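Local coordinates for hypothetical protein, similar to alpha-acetolactate decarboxylase (Staphylococcus aureus subsp. aureus, PDB 1XV2), which probably catalyses the zinc-dependent decarboxylation of alpha-acetolactate to acetoin, at residues 90-95 with 120-125; 9-14 with 24-29; 130-135 with 140-145; 211-214 with 218-221; 136-141 with 223-228. One frame throughout, in Å; residues are numbered along the deposited sequence.

Interaction 1 of 5, residues 90-95 with 120-125; sequences LQQLSQ and TFKHMH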
# COMPACT_ATOMS: atom_id res chain seq x y z
N LEU A 90 19.36 -22.72 -10.47
CA LEU A 90 18.56 -23.75 -9.82
C LEU A 90 18.29 -24.85 -10.84
O LEU A 90 18.11 -24.57 -12.02
CB LEU A 90 17.23 -23.19 -9.31
CG LEU A 90 17.28 -22.21 -8.12
CD1 LEU A 90 15.86 -21.81 -7.74
CD2 LEU A 90 17.98 -22.87 -6.94
N GLN A 91 18.27 -26.09 -10.38
CA GLN A 91 18.02 -27.22 -11.27
C GLN A 91 17.18 -28.30 -10.61
O GLN A 91 17.25 -28.50 -9.40
CB GLN A 91 19.35 -27.84 -11.71
CG GLN A 91 20.30 -26.89 -12.42
CD GLN A 91 21.63 -27.55 -12.74
OE1 GLN A 91 22.33 -28.04 -11.85
NE2 GLN A 91 21.98 -27.59 -14.02
N GLN A 92 16.38 -28.98 -11.43
CA GLN A 92 15.54 -30.08 -10.97
C GLN A 92 14.86 -29.82 -9.62
O GLN A 92 15.12 -30.53 -8.65
CB GLN A 92 16.38 -31.35 -10.87
CG GLN A 92 17.05 -31.78 -12.16
CD GLN A 92 16.05 -32.16 -13.24
OE1 GLN A 92 15.06 -32.83 -12.97
NE2 GLN A 92 16.32 -31.74 -14.47
N LEU A 93 13.99 -28.81 -9.57
CA LEU A 93 13.28 -28.47 -8.33
C LEU A 93 11.81 -28.15 -8.58
O LEU A 93 11.43 -27.66 -9.65
CB LEU A 93 13.94 -27.28 -7.65
CG LEU A 93 15.38 -27.42 -7.14
CD1 LEU A 93 15.82 -26.12 -6.50
CD2 LEU A 93 15.47 -28.57 -6.14
N SER A 94 10.99 -28.42 -7.57
CA SER A 94 9.56 -28.16 -7.62
C SER A 94 9.29 -26.68 -7.39
O SER A 94 10.18 -25.94 -6.97
CB SER A 94 8.85 -28.97 -6.54
OG SER A 94 9.29 -28.56 -5.26
N GLN A 95 8.05 -26.26 -7.64
CA GLN A 95 7.68 -24.87 -7.43
C GLN A 95 7.92 -24.48 -5.97
O GLN A 95 8.56 -23.46 -5.70
CB GLN A 95 6.22 -24.64 -7.82
CG GLN A 95 5.63 -23.36 -7.24
CD GLN A 95 4.30 -22.98 -7.88
OE1 GLN A 95 4.27 -22.36 -8.94
NE2 GLN A 95 3.21 -23.34 -7.22
N THR A 120 14.92 -23.60 -18.82
CA THR A 120 14.05 -24.70 -19.22
C THR A 120 13.21 -25.19 -18.04
O THR A 120 13.68 -25.26 -16.91
CB THR A 120 14.86 -25.88 -19.78
OG1 THR A 120 15.84 -26.29 -18.81
CG2 THR A 120 15.57 -25.48 -21.06
N PHE A 121 11.95 -25.53 -18.31
CA PHE A 121 11.05 -26.00 -17.27
C PHE A 121 10.54 -27.38 -17.62
O PHE A 121 9.99 -27.59 -18.70
CB PHE A 121 9.87 -25.05 -17.13
CG PHE A 121 10.25 -23.69 -16.65
CD1 PHE A 121 10.31 -23.40 -15.29
CD2 PHE A 121 10.60 -22.69 -17.56
CE1 PHE A 121 10.71 -22.14 -14.84
CE2 PHE A 121 11.00 -21.43 -17.11
CZ PHE A 121 11.06 -21.16 -15.75
N LYS A 122 10.73 -28.33 -16.70
CA LYS A 122 10.28 -29.69 -16.91
C LYS A 122 8.77 -29.70 -17.01
O LYS A 122 8.18 -30.44 -17.80
CB LYS A 122 10.72 -30.59 -15.75
CG LYS A 122 12.20 -30.54 -15.46
CD LYS A 122 12.60 -31.59 -14.44
CE LYS A 122 12.42 -32.99 -14.99
NZ LYS A 122 12.95 -34.04 -14.07
N HIS A 123 8.14 -28.86 -16.19
CA HIS A 123 6.69 -28.77 -16.17
C HIS A 123 6.24 -27.32 -15.98
O HIS A 123 6.85 -26.57 -15.23
CB HIS A 123 6.14 -29.64 -15.03
CG HIS A 123 4.65 -29.56 -14.86
ND1 HIS A 123 3.77 -29.88 -15.87
CD2 HIS A 123 3.89 -29.23 -13.79
CE1 HIS A 123 2.53 -29.75 -15.43
NE2 HIS A 123 2.58 -29.35 -14.18
N MSE A 124 5.19 -26.93 -16.69
CA MSE A 124 4.65 -25.57 -16.59
C MSE A 124 3.14 -25.69 -16.63
O MSE A 124 2.58 -26.36 -17.50
CB MSE A 124 5.17 -24.70 -17.75
CG MSE A 124 4.68 -23.25 -17.73
SE MSE A 124 5.03 -22.26 -16.09
CE MSE A 124 6.95 -22.15 -16.19
N HIS A 125 2.48 -25.04 -15.68
CA HIS A 125 1.02 -25.07 -15.57
C HIS A 125 0.50 -23.65 -15.37
O HIS A 125 0.80 -23.01 -14.36
CB HIS A 125 0.62 -25.96 -14.39
CG HIS A 125 -0.85 -26.07 -14.17
ND1 HIS A 125 -1.40 -26.86 -13.18
CD2 HIS A 125 -1.90 -25.50 -14.81
CE1 HIS A 125 -2.72 -26.76 -13.22
NE2 HIS A 125 -3.05 -25.94 -14.20

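Interaction 2 of 5, residues 9-14 with 24-29; sequences YQHGTL and GTATIN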
# COMPACT_ATOMS: atom_id res chain seq x y z
N TYR A 9 6.06 -0.36 -9.07
CA TYR A 9 4.90 0.44 -9.44
C TYR A 9 3.66 -0.42 -9.61
O TYR A 9 3.69 -1.45 -10.28
CB TYR A 9 5.16 1.18 -10.75
CG TYR A 9 4.02 2.06 -11.20
CD1 TYR A 9 3.87 3.36 -10.70
CD2 TYR A 9 3.08 1.61 -12.13
CE1 TYR A 9 2.83 4.19 -11.13
CE2 TYR A 9 2.04 2.43 -12.57
CZ TYR A 9 1.93 3.72 -12.06
OH TYR A 9 0.91 4.54 -12.51
N GLN A 10 2.56 -0.00 -9.00
CA GLN A 10 1.32 -0.75 -9.12
C GLN A 10 0.16 0.18 -9.46
O GLN A 10 -0.02 1.23 -8.84
CB GLN A 10 1.03 -1.53 -7.83
CG GLN A 10 -0.19 -2.44 -7.93
CD GLN A 10 -0.26 -3.48 -6.82
OE1 GLN A 10 0.37 -4.53 -6.89
NE2 GLN A 10 -1.03 -3.18 -5.78
N HIS A 11 -0.60 -0.21 -10.47
CA HIS A 11 -1.77 0.56 -10.88
C HIS A 11 -2.98 -0.25 -10.45
O HIS A 11 -3.18 -1.37 -10.91
CB HIS A 11 -1.80 0.76 -12.40
CG HIS A 11 -3.06 1.41 -12.89
ND1 HIS A 11 -3.30 2.76 -12.73
CD2 HIS A 11 -4.17 0.90 -13.46
CE1 HIS A 11 -4.50 3.05 -13.19
NE2 HIS A 11 -5.05 1.93 -13.63
N GLY A 12 -3.78 0.32 -9.55
CA GLY A 12 -4.94 -0.40 -9.06
C GLY A 12 -4.46 -1.44 -8.07
O GLY A 12 -3.25 -1.51 -7.79
N THR A 13 -5.37 -2.24 -7.54
CA THR A 13 -5.00 -3.26 -6.57
C THR A 13 -5.69 -4.60 -6.85
O THR A 13 -6.67 -4.66 -7.59
CB THR A 13 -5.37 -2.82 -5.14
OG1 THR A 13 -6.79 -2.64 -5.04
CG2 THR A 13 -4.69 -1.51 -4.79
N LEU A 14 -5.16 -5.67 -6.26
CA LEU A 14 -5.74 -6.99 -6.47
C LEU A 14 -7.10 -7.12 -5.79
O LEU A 14 -8.02 -7.70 -6.34
CB LEU A 14 -4.79 -8.06 -5.93
CG LEU A 14 -5.28 -9.51 -6.05
CD1 LEU A 14 -5.58 -9.82 -7.51
CD2 LEU A 14 -4.23 -10.45 -5.50
N GLY A 24 -10.89 -0.95 -17.70
CA GLY A 24 -9.52 -0.60 -18.00
C GLY A 24 -9.34 0.85 -17.59
O GLY A 24 -10.10 1.71 -18.04
N THR A 25 -8.36 1.13 -16.74
CA THR A 25 -8.16 2.50 -16.28
C THR A 25 -6.78 3.08 -16.58
O THR A 25 -6.52 4.25 -16.29
CB THR A 25 -8.40 2.58 -14.77
OG1 THR A 25 -7.55 1.64 -14.10
CG2 THR A 25 -9.85 2.26 -14.46
N ALA A 26 -5.91 2.26 -17.14
CA ALA A 26 -4.57 2.70 -17.50
C ALA A 26 -4.19 2.03 -18.82
O ALA A 26 -4.69 0.95 -19.15
CB ALA A 26 -3.57 2.33 -16.41
N THR A 27 -3.32 2.68 -19.57
CA THR A 27 -2.88 2.17 -20.86
C THR A 27 -1.59 1.36 -20.76
O THR A 27 -0.77 1.60 -19.87
CB THR A 27 -2.67 3.37 -21.82
OG1 THR A 27 -3.76 3.44 -22.75
CG2 THR A 27 -1.36 3.27 -22.55
N ILE A 28 -1.42 0.39 -21.65
CA ILE A 28 -0.21 -0.43 -21.66
C ILE A 28 1.01 0.49 -21.77
O ILE A 28 1.99 0.33 -21.04
CB ILE A 28 -0.19 -1.42 -22.84
CG1 ILE A 28 -1.14 -2.59 -22.56
CG2 ILE A 28 1.23 -1.93 -23.08
CD1 ILE A 28 -0.71 -3.48 -21.40
N ASN A 29 0.94 1.44 -22.70
CA ASN A 29 2.02 2.39 -22.93
C ASN A 29 2.32 3.19 -21.66
O ASN A 29 3.49 3.46 -21.36
CB ASN A 29 1.65 3.36 -24.06
CG ASN A 29 1.72 2.71 -25.44
OD1 ASN A 29 1.24 3.27 -26.42
ND2 ASN A 29 2.32 1.53 -25.51

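Interaction 3 of 5, residues 130-135 with 140-145; sequences PAQQPP and IDSARR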
# COMPACT_ATOMS: atom_id res chain seq x y z
N PRO A 130 -10.37 -15.86 -18.18
CA PRO A 130 -11.36 -15.58 -19.22
C PRO A 130 -11.95 -14.18 -19.03
O PRO A 130 -12.25 -13.77 -17.91
CB PRO A 130 -12.39 -16.69 -19.01
CG PRO A 130 -12.34 -16.92 -17.54
CD PRO A 130 -10.85 -16.90 -17.25
N ALA A 131 -12.09 -13.45 -20.13
CA ALA A 131 -12.61 -12.10 -20.08
C ALA A 131 -14.08 -12.02 -19.69
O ALA A 131 -14.86 -12.94 -19.93
CB ALA A 131 -12.39 -11.41 -21.43
N GLN A 132 -14.44 -10.90 -19.06
CA GLN A 132 -15.82 -10.64 -18.65
C GLN A 132 -16.31 -9.45 -19.46
O GLN A 132 -15.52 -8.63 -19.91
CB GLN A 132 -15.89 -10.27 -17.16
CG GLN A 132 -16.26 -11.40 -16.22
CD GLN A 132 -16.55 -10.89 -14.82
OE1 GLN A 132 -17.36 -9.98 -14.63
NE2 GLN A 132 -15.88 -11.48 -13.82
N GLN A 133 -17.62 -9.35 -19.63
CA GLN A 133 -18.22 -8.23 -20.35
C GLN A 133 -19.09 -7.50 -19.32
O GLN A 133 -19.76 -8.14 -18.51
CB GLN A 133 -19.10 -8.72 -21.50
CG GLN A 133 -18.35 -9.50 -22.58
CD GLN A 133 -17.21 -8.70 -23.18
OE1 GLN A 133 -17.39 -7.56 -23.61
NE2 GLN A 133 -16.02 -9.30 -23.23
N PRO A 134 -19.07 -6.16 -19.35
CA PRO A 134 -19.88 -5.39 -18.39
C PRO A 134 -21.38 -5.59 -18.60
O PRO A 134 -21.83 -5.81 -19.72
CB PRO A 134 -19.44 -3.95 -18.66
CG PRO A 134 -19.09 -3.96 -20.11
CD PRO A 134 -18.34 -5.27 -20.25
N PRO A 135 -22.17 -5.54 -17.52
CA PRO A 135 -21.78 -5.30 -16.12
C PRO A 135 -20.90 -6.42 -15.56
O PRO A 135 -21.16 -7.60 -15.80
CB PRO A 135 -23.12 -5.21 -15.41
CG PRO A 135 -23.95 -6.19 -16.17
CD PRO A 135 -23.61 -5.83 -17.60
N ILE A 140 -13.74 -13.78 -8.94
CA ILE A 140 -13.69 -15.19 -8.56
C ILE A 140 -14.52 -16.04 -9.53
O ILE A 140 -14.22 -17.22 -9.74
CB ILE A 140 -14.23 -15.39 -7.12
CG1 ILE A 140 -14.05 -16.85 -6.70
CG2 ILE A 140 -15.69 -14.98 -7.04
CD1 ILE A 140 -12.61 -17.32 -6.69
N ASP A 141 -15.54 -15.43 -10.12
CA ASP A 141 -16.41 -16.13 -11.05
C ASP A 141 -15.67 -16.48 -12.33
O ASP A 141 -15.95 -17.49 -12.97
CB ASP A 141 -17.65 -15.29 -11.39
CG ASP A 141 -18.48 -14.95 -10.17
OD1 ASP A 141 -18.71 -15.85 -9.33
OD2 ASP A 141 -18.93 -13.79 -10.05
N SER A 142 -14.72 -15.63 -12.71
CA SER A 142 -13.93 -15.87 -13.92
C SER A 142 -12.94 -17.00 -13.65
O SER A 142 -12.81 -17.92 -14.45
CB SER A 142 -13.19 -14.61 -14.32
OG SER A 142 -14.10 -13.58 -14.66
N ALA A 143 -12.26 -16.91 -12.51
CA ALA A 143 -11.28 -17.91 -12.13
C ALA A 143 -11.87 -19.32 -12.06
O ALA A 143 -11.19 -20.30 -12.38
CB ALA A 143 -10.66 -17.54 -10.79
N ARG A 144 -13.12 -19.43 -11.64
CA ARG A 144 -13.77 -20.73 -11.52
C ARG A 144 -14.16 -21.37 -12.85
O ARG A 144 -14.63 -22.51 -12.88
CB ARG A 144 -15.00 -20.61 -10.62
CG ARG A 144 -14.64 -20.45 -9.15
CD ARG A 144 -15.84 -20.08 -8.30
NE ARG A 144 -15.49 -20.01 -6.88
CZ ARG A 144 -16.26 -19.46 -5.95
NH1 ARG A 144 -17.43 -18.92 -6.28
NH2 ARG A 144 -15.86 -19.44 -4.69
N ARG A 145 -13.96 -20.65 -13.95
CA ARG A 145 -14.27 -21.18 -15.27
C ARG A 145 -13.08 -20.94 -16.20
O ARG A 145 -13.19 -21.04 -17.42
CB ARG A 145 -15.52 -20.50 -15.84
CG ARG A 145 -15.38 -19.01 -16.13
CD ARG A 145 -16.72 -18.39 -16.53
NE ARG A 145 -16.63 -16.95 -16.78
CZ ARG A 145 -16.21 -16.40 -17.91
NH1 ARG A 145 -15.83 -17.17 -18.93
NH2 ARG A 145 -16.15 -15.08 -18.02
O HOH W 1 -12.86 -11.78 -15.94
O HOH W 2 -15.02 -15.37 -21.26

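Interaction 4 of 5, residues 211-214 with 218-221; sequences HFPV and TFVK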
# COMPACT_ATOMS: atom_id res chain seq x y z
N HIS A 211 -0.65 3.60 -7.59
CA HIS A 211 -1.39 4.59 -8.37
C HIS A 211 -2.86 4.22 -8.44
O HIS A 211 -3.21 3.05 -8.61
CB HIS A 211 -0.79 4.69 -9.77
CG HIS A 211 -1.45 5.71 -10.64
ND1 HIS A 211 -2.26 5.37 -11.70
CD2 HIS A 211 -1.42 7.06 -10.61
CE1 HIS A 211 -2.71 6.47 -12.29
NE2 HIS A 211 -2.21 7.51 -11.65
N PHE A 212 -3.72 5.23 -8.31
CA PHE A 212 -5.17 5.04 -8.33
C PHE A 212 -5.81 5.77 -9.52
O PHE A 212 -5.38 6.86 -9.88
CB PHE A 212 -5.78 5.60 -7.04
CG PHE A 212 -5.30 4.91 -5.78
CD1 PHE A 212 -6.09 3.94 -5.17
CD2 PHE A 212 -4.08 5.25 -5.21
CE1 PHE A 212 -5.66 3.32 -3.99
CE2 PHE A 212 -3.64 4.63 -4.04
CZ PHE A 212 -4.44 3.66 -3.43
N PRO A 213 -6.84 5.17 -10.13
CA PRO A 213 -7.53 5.78 -11.27
C PRO A 213 -8.52 6.86 -10.82
O PRO A 213 -9.74 6.66 -10.86
CB PRO A 213 -8.22 4.59 -11.92
CG PRO A 213 -8.58 3.73 -10.74
CD PRO A 213 -7.31 3.79 -9.91
N VAL A 214 -8.00 8.00 -10.40
CA VAL A 214 -8.83 9.10 -9.91
C VAL A 214 -9.77 9.69 -10.96
O VAL A 214 -10.71 10.41 -10.61
CB VAL A 214 -7.96 10.23 -9.33
CG1 VAL A 214 -7.16 9.70 -8.15
CG2 VAL A 214 -7.02 10.77 -10.40
N THR A 218 -16.38 5.00 -12.24
CA THR A 218 -16.86 3.79 -11.58
C THR A 218 -16.08 3.53 -10.29
O THR A 218 -16.67 3.21 -9.26
CB THR A 218 -16.75 2.57 -12.51
OG1 THR A 218 -17.51 2.81 -13.70
CG2 THR A 218 -17.28 1.33 -11.82
N PHE A 219 -14.76 3.67 -10.35
CA PHE A 219 -13.93 3.47 -9.17
C PHE A 219 -14.27 4.53 -8.12
O PHE A 219 -14.54 4.21 -6.96
CB PHE A 219 -12.45 3.57 -9.55
CG PHE A 219 -11.52 3.47 -8.37
CD1 PHE A 219 -11.40 2.27 -7.67
CD2 PHE A 219 -10.82 4.58 -7.92
CE1 PHE A 219 -10.58 2.18 -6.54
CE2 PHE A 219 -10.00 4.51 -6.79
CZ PHE A 219 -9.88 3.31 -6.10
N VAL A 220 -14.24 5.80 -8.52
CA VAL A 220 -14.54 6.91 -7.63
C VAL A 220 -15.86 6.74 -6.85
O VAL A 220 -15.88 6.87 -5.63
CB VAL A 220 -14.60 8.25 -8.42
CG1 VAL A 220 -15.29 9.33 -7.60
CG2 VAL A 220 -13.19 8.70 -8.77
N LYS A 221 -16.94 6.46 -7.57
CA LYS A 221 -18.26 6.32 -6.96
C LYS A 221 -18.62 4.95 -6.38
O LYS A 221 -19.61 4.82 -5.65
CB LYS A 221 -19.34 6.68 -7.98
CG LYS A 221 -19.31 8.10 -8.49
CD LYS A 221 -20.47 8.30 -9.46
CE LYS A 221 -20.56 9.73 -9.97
NZ LYS A 221 -21.74 9.88 -10.88

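Interaction 5 of 5, residues 136-141 with 223-228; sequences YTRLID and KIDYKD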
# COMPACT_ATOMS: atom_id res chain seq x y z
N TYR A 136 -19.88 -6.04 -14.80
CA TYR A 136 -18.94 -7.00 -14.22
C TYR A 136 -19.41 -7.64 -12.91
O TYR A 136 -20.32 -7.14 -12.25
CB TYR A 136 -17.60 -6.32 -13.99
CG TYR A 136 -16.96 -5.78 -15.24
CD1 TYR A 136 -16.62 -6.63 -16.30
CD2 TYR A 136 -16.68 -4.42 -15.38
CE1 TYR A 136 -16.01 -6.14 -17.45
CE2 TYR A 136 -16.08 -3.92 -16.53
CZ TYR A 136 -15.75 -4.79 -17.56
OH TYR A 136 -15.14 -4.29 -18.69
N THR A 137 -18.78 -8.75 -12.56
CA THR A 137 -19.07 -9.47 -11.33
C THR A 137 -17.74 -9.68 -10.62
O THR A 137 -16.70 -9.26 -11.13
CB THR A 137 -19.68 -10.86 -11.59
OG1 THR A 137 -18.71 -11.68 -12.27
CG2 THR A 137 -20.93 -10.75 -12.45
N ARG A 138 -17.77 -10.32 -9.46
CA ARG A 138 -16.54 -10.57 -8.72
C ARG A 138 -15.64 -11.47 -9.57
O ARG A 138 -16.11 -12.44 -10.16
CB ARG A 138 -16.86 -11.22 -7.37
CG ARG A 138 -17.77 -10.37 -6.49
CD ARG A 138 -17.93 -10.97 -5.11
NE ARG A 138 -16.69 -10.90 -4.34
CZ ARG A 138 -16.17 -9.78 -3.85
NH1 ARG A 138 -16.79 -8.62 -4.04
NH2 ARG A 138 -15.03 -9.82 -3.18
N LEU A 139 -14.36 -11.14 -9.62
CA LEU A 139 -13.40 -11.88 -10.43
C LEU A 139 -13.30 -13.37 -10.13
O LEU A 139 -12.84 -14.15 -10.97
CB LEU A 139 -12.01 -11.24 -10.29
CG LEU A 139 -10.97 -11.68 -11.32
CD1 LEU A 139 -11.51 -11.48 -12.72
CD2 LEU A 139 -9.69 -10.89 -11.12
N ILE A 140 -13.74 -13.78 -8.94
CA ILE A 140 -13.69 -15.19 -8.56
C ILE A 140 -14.52 -16.04 -9.53
O ILE A 140 -14.22 -17.22 -9.74
CB ILE A 140 -14.23 -15.39 -7.12
CG1 ILE A 140 -14.05 -16.85 -6.70
CG2 ILE A 140 -15.69 -14.98 -7.04
CD1 ILE A 140 -12.61 -17.32 -6.69
N ASP A 141 -15.54 -15.43 -10.12
CA ASP A 141 -16.41 -16.13 -11.05
C ASP A 141 -15.67 -16.48 -12.33
O ASP A 141 -15.95 -17.49 -12.97
CB ASP A 141 -17.65 -15.29 -11.39
CG ASP A 141 -18.48 -14.95 -10.17
OD1 ASP A 141 -18.71 -15.85 -9.33
OD2 ASP A 141 -18.93 -13.79 -10.05
N LYS A 223 -19.02 1.52 -4.26
CA LYS A 223 -19.07 1.12 -2.86
C LYS A 223 -18.50 -0.29 -2.94
O LYS A 223 -19.22 -1.25 -3.20
CB LYS A 223 -20.51 1.08 -2.35
CG LYS A 223 -20.63 0.66 -0.89
CD LYS A 223 -22.05 0.81 -0.38
CE LYS A 223 -22.18 0.38 1.08
NZ LYS A 223 -21.84 -1.06 1.25
N ILE A 224 -17.19 -0.40 -2.75
CA ILE A 224 -16.49 -1.67 -2.86
C ILE A 224 -16.69 -2.62 -1.69
O ILE A 224 -16.42 -2.27 -0.54
CB ILE A 224 -14.98 -1.43 -3.07
CG1 ILE A 224 -14.78 -0.36 -4.15
CG2 ILE A 224 -14.30 -2.73 -3.50
CD1 ILE A 224 -13.33 0.04 -4.38
N ASP A 225 -17.15 -3.83 -1.99
CA ASP A 225 -17.36 -4.85 -0.96
C ASP A 225 -16.18 -5.81 -0.99
O ASP A 225 -15.98 -6.54 -1.96
CB ASP A 225 -18.66 -5.62 -1.23
CG ASP A 225 -18.84 -6.81 -0.29
OD1 ASP A 225 -18.68 -6.63 0.94
OD2 ASP A 225 -19.14 -7.91 -0.77
N TYR A 226 -15.40 -5.81 0.09
CA TYR A 226 -14.23 -6.67 0.19
C TYR A 226 -14.49 -7.94 0.99
O TYR A 226 -13.57 -8.68 1.32
CB TYR A 226 -13.07 -5.89 0.81
CG TYR A 226 -12.55 -4.78 -0.08
CD1 TYR A 226 -11.83 -5.07 -1.24
CD2 TYR A 226 -12.77 -3.44 0.24
CE1 TYR A 226 -11.34 -4.05 -2.06
CE2 TYR A 226 -12.29 -2.42 -0.57
CZ TYR A 226 -11.58 -2.73 -1.72
OH TYR A 226 -11.11 -1.71 -2.52
N LYS A 227 -15.76 -8.18 1.30
CA LYS A 227 -16.16 -9.36 2.05
C LYS A 227 -15.60 -10.62 1.39
O LYS A 227 -15.82 -10.85 0.21
CB LYS A 227 -17.69 -9.43 2.12
CG LYS A 227 -18.25 -10.56 2.98
CD LYS A 227 -19.77 -10.47 3.06
CE LYS A 227 -20.37 -11.62 3.87
NZ LYS A 227 -20.12 -12.94 3.23
N ASP A 228 -14.86 -11.40 2.17
CA ASP A 228 -14.25 -12.64 1.70
C ASP A 228 -13.19 -12.48 0.62
O ASP A 228 -12.75 -13.47 0.03
CB ASP A 228 -15.33 -13.60 1.17
CG ASP A 228 -16.33 -14.00 2.24
OD1 ASP A 228 -15.91 -14.32 3.37
OD2 ASP A 228 -17.54 -13.99 1.93

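Interaction 1 of 5, residues 90-95 with 120-125
Lys122 reaches over to Gln92 and gives one side-chain hydrogen bond, NZ to OE1 at 2.7 Å; it is the sole bond between the two segments. The ammonium lies in the carbonyl plane of the Gln92 amide, on a lone pair of OE1, with a C=O...N angle of 143°. Both chains have to bend to meet. Gln92 starts with CG beside its backbone N and then folds at chi2 (-64°), which swings the amide round to the lysine although its CB sets off to one side. Lys122 stays extended through chi2 and kinks at chi3 (66°), and the two side chains cross at about a right angle. CD of Lys122 passes 3.7 Å from CD of Gln92, so the lysine's CD lies against the amide while NZ makes the bond. The backbones stay well apart, with strand 187-195 paired to both segments between them. Lys122 also packs on Glu194 and Asp196, acidic neighbours that would be expected to favour its charge. Each partner sits where its strand turns a corner: Gln92 with Leu93 forms a G1 beta bulge opposite Val195, and Lys122 with His123 a classic bulge opposite Glu194, in a curled antiparallel sheet.

Interaction 2 of 5, residues 9-14 with 24-29
A histidine side chain, gripped at its edge by a threonine hydroxyl and covered on one face by an alanine methyl, makes this buried contact between the end of strand 7-11 and the start of the short strand 26-27, with the residue before it. His11 NE2 and Thr25 OG1 are 2.6 Å apart in a hydrogen bond in which either atom could be the donor; the angle is 159°, and the hydroxyl lies near the ring plane. Ala26 CB stands over the His11 ring centre, 3.3 Å from the centroid and only 16° off the normal, a close CH-pi contact. The imidazole gets there because CG lies anti to the backbone N of His11 (chi1 174°), carrying the ring out toward 24-29. Thr25 and Ala26 can serve edge and face together since both face Val74 in a classic beta bulge, which brings two consecutive side chains round to the same histidine. At the other ring nitrogen, ND1 is hydrogen-bonded to ND1 of His211, so both nitrogens are held and the ring's rotation is fixed. His211 belongs to strand 207-211, which runs parallel to 7-11 in the mixed sheet; strand 77-80 flanks 7-11 on its other side, while helix 28-32 packs on Ala26 through Leu31.

Interaction 3 of 5, residues 130-135 with 140-145
The chain passes Pro130 in an extended, irregular conformation and comes back as the short helix 140-143, with the CA atoms of Pro130 and Ser142 5.9 Å apart. The loop after strand 120-127 thus doubles back on the helix that follows it, and the two arms are laced by side chains and water. Arg145 reaches back over the proline. Its CG sits between the backbone N and carbonyl carbon (chi1 66°), and from there the chain runs extended to NE, which lays the guanidinium over Pro130, whose CG lies over one face, off centre, and whose CB is 3.5 Å from Arg145 NH1. Arg145 NH2 donates to Ala131 O at 3.1 Å; the oxygen is close to the guanidinium plane, but the donor stands 47° above the carbonyl plane, so the bond misses the lone-pair direction. A water accepts a hydrogen bond from Arg145 NH1 and donates one to the same Ala131 O, doubling the link. Deeper in, Ser142 OG is met by Gln132 NE2 at 2.9 Å, almost straight and in the amide plane. The other end of that amide, OE1, accepts from Thr137 N, so both ends have a partner, which fixes the amide's rotation. A further water is shared by the two arms: it accepts from Ser142 OG at 2.5 Å and donates to Pro130 O at 2.9 Å.

Interaction 4 of 5, residues 211-214 with 218-221
Phe219 holds CG anti to its backbone N (chi1 176°), which throws its ring from helix 217-221 back onto Phe212 and Pro213; Phe212, with CG beside its own N (chi1 -62°), offers a ring edge in return. The turn is sharpened by Pro213, the centre of an inverse gamma turn in which Val214 N bonds to Phe212 O. This is apolar packing of a strand-to-helix connection at the subunit interface. The proline ring crosses the phenylalanine at about a right angle: CD lies over one face toward the rim, and Pro213 CG makes an off-centre CH-pi contact, 4.1 Å from the centroid of the Phe219 ring and 29° off the normal. CZ of Phe219 comes to CD1 of Phe212 at 4.0 Å, near the plane of the Phe212 ring. Leu111 of the second subunit packs on both phenylalanines, and His211 continues the sheet into that chain. Beyond the rings, CG2 of Val220 rests 3.5 Å from the carbonyl oxygen of Val214.

Interaction 5 of 5, residues 136-141 with 223-228
This surface contact joins the loop before helix 140-143 to the loop before the C-terminal helix 229-236 through one arginine. Arg138 donates from NH1 to the backbone O of Asp225, 3.1 Å away, with an N-H...O angle of 149°. The oxygen lies 21° out of the guanidinium plane, a moderately tilted bond at the group's edge. To get across, Arg138 leaves its backbone with CG beside N, stays extended at chi2, and bends at chi3 (68°), turning the guanidinium toward 223-228. Arg138 NH2 has its stronger partner in Glu232 of helix 229-236, a salt bridge, while Lys227 O lies obliquely at 3.6 Å from the same nitrogen. One guanidinium thus clasps both the loop 223-228 and the helix that follows it, joining them to the loop before helix 140-143, far away in sequence; Asp228 occupies the N-cap position of helix 229-236, without a capping bond from its side chain. The carboxylate of Asp225 contributes charge alone to the arginine: OD2 is 4.1 Å from Arg138 NH1 and well out of the guanidinium plane, so no N-H points at it. The other oxygen, Asp225 OD1, takes a weak hydrogen bond from Lys227 N at 3.3 Å. The ammonium of Lys227 leads away from Arg138, and its NZ forms a salt bridge with Asp228 OD2 at 3.1 Å.

Overall arrangement
Interactions 2 and 4 meet directly: strand 7-11 pairs with 207-211 through Gln10 and Gly12 on His211, and Thr25 packs on Pro213. The first is a buried histidine grip, the second a partly buried apolar cluster at the subunit interface. Interactions 3 and 5 share Ile140, Asp141 and helix 140-143, and Gln132 joins them through Thr137; both rely on arginines reaching backbone carbonyls, but 3 is partly buried, with help from water and a proline face, whereas 5 lies on the surface. Interactions 4 and 5 touch where Phe219 packs on Ile224. Interaction 1 stands apart, a single lysine-glutamine bond on the surface of the curled sheet, its centre about 30 Å from that of interaction 2.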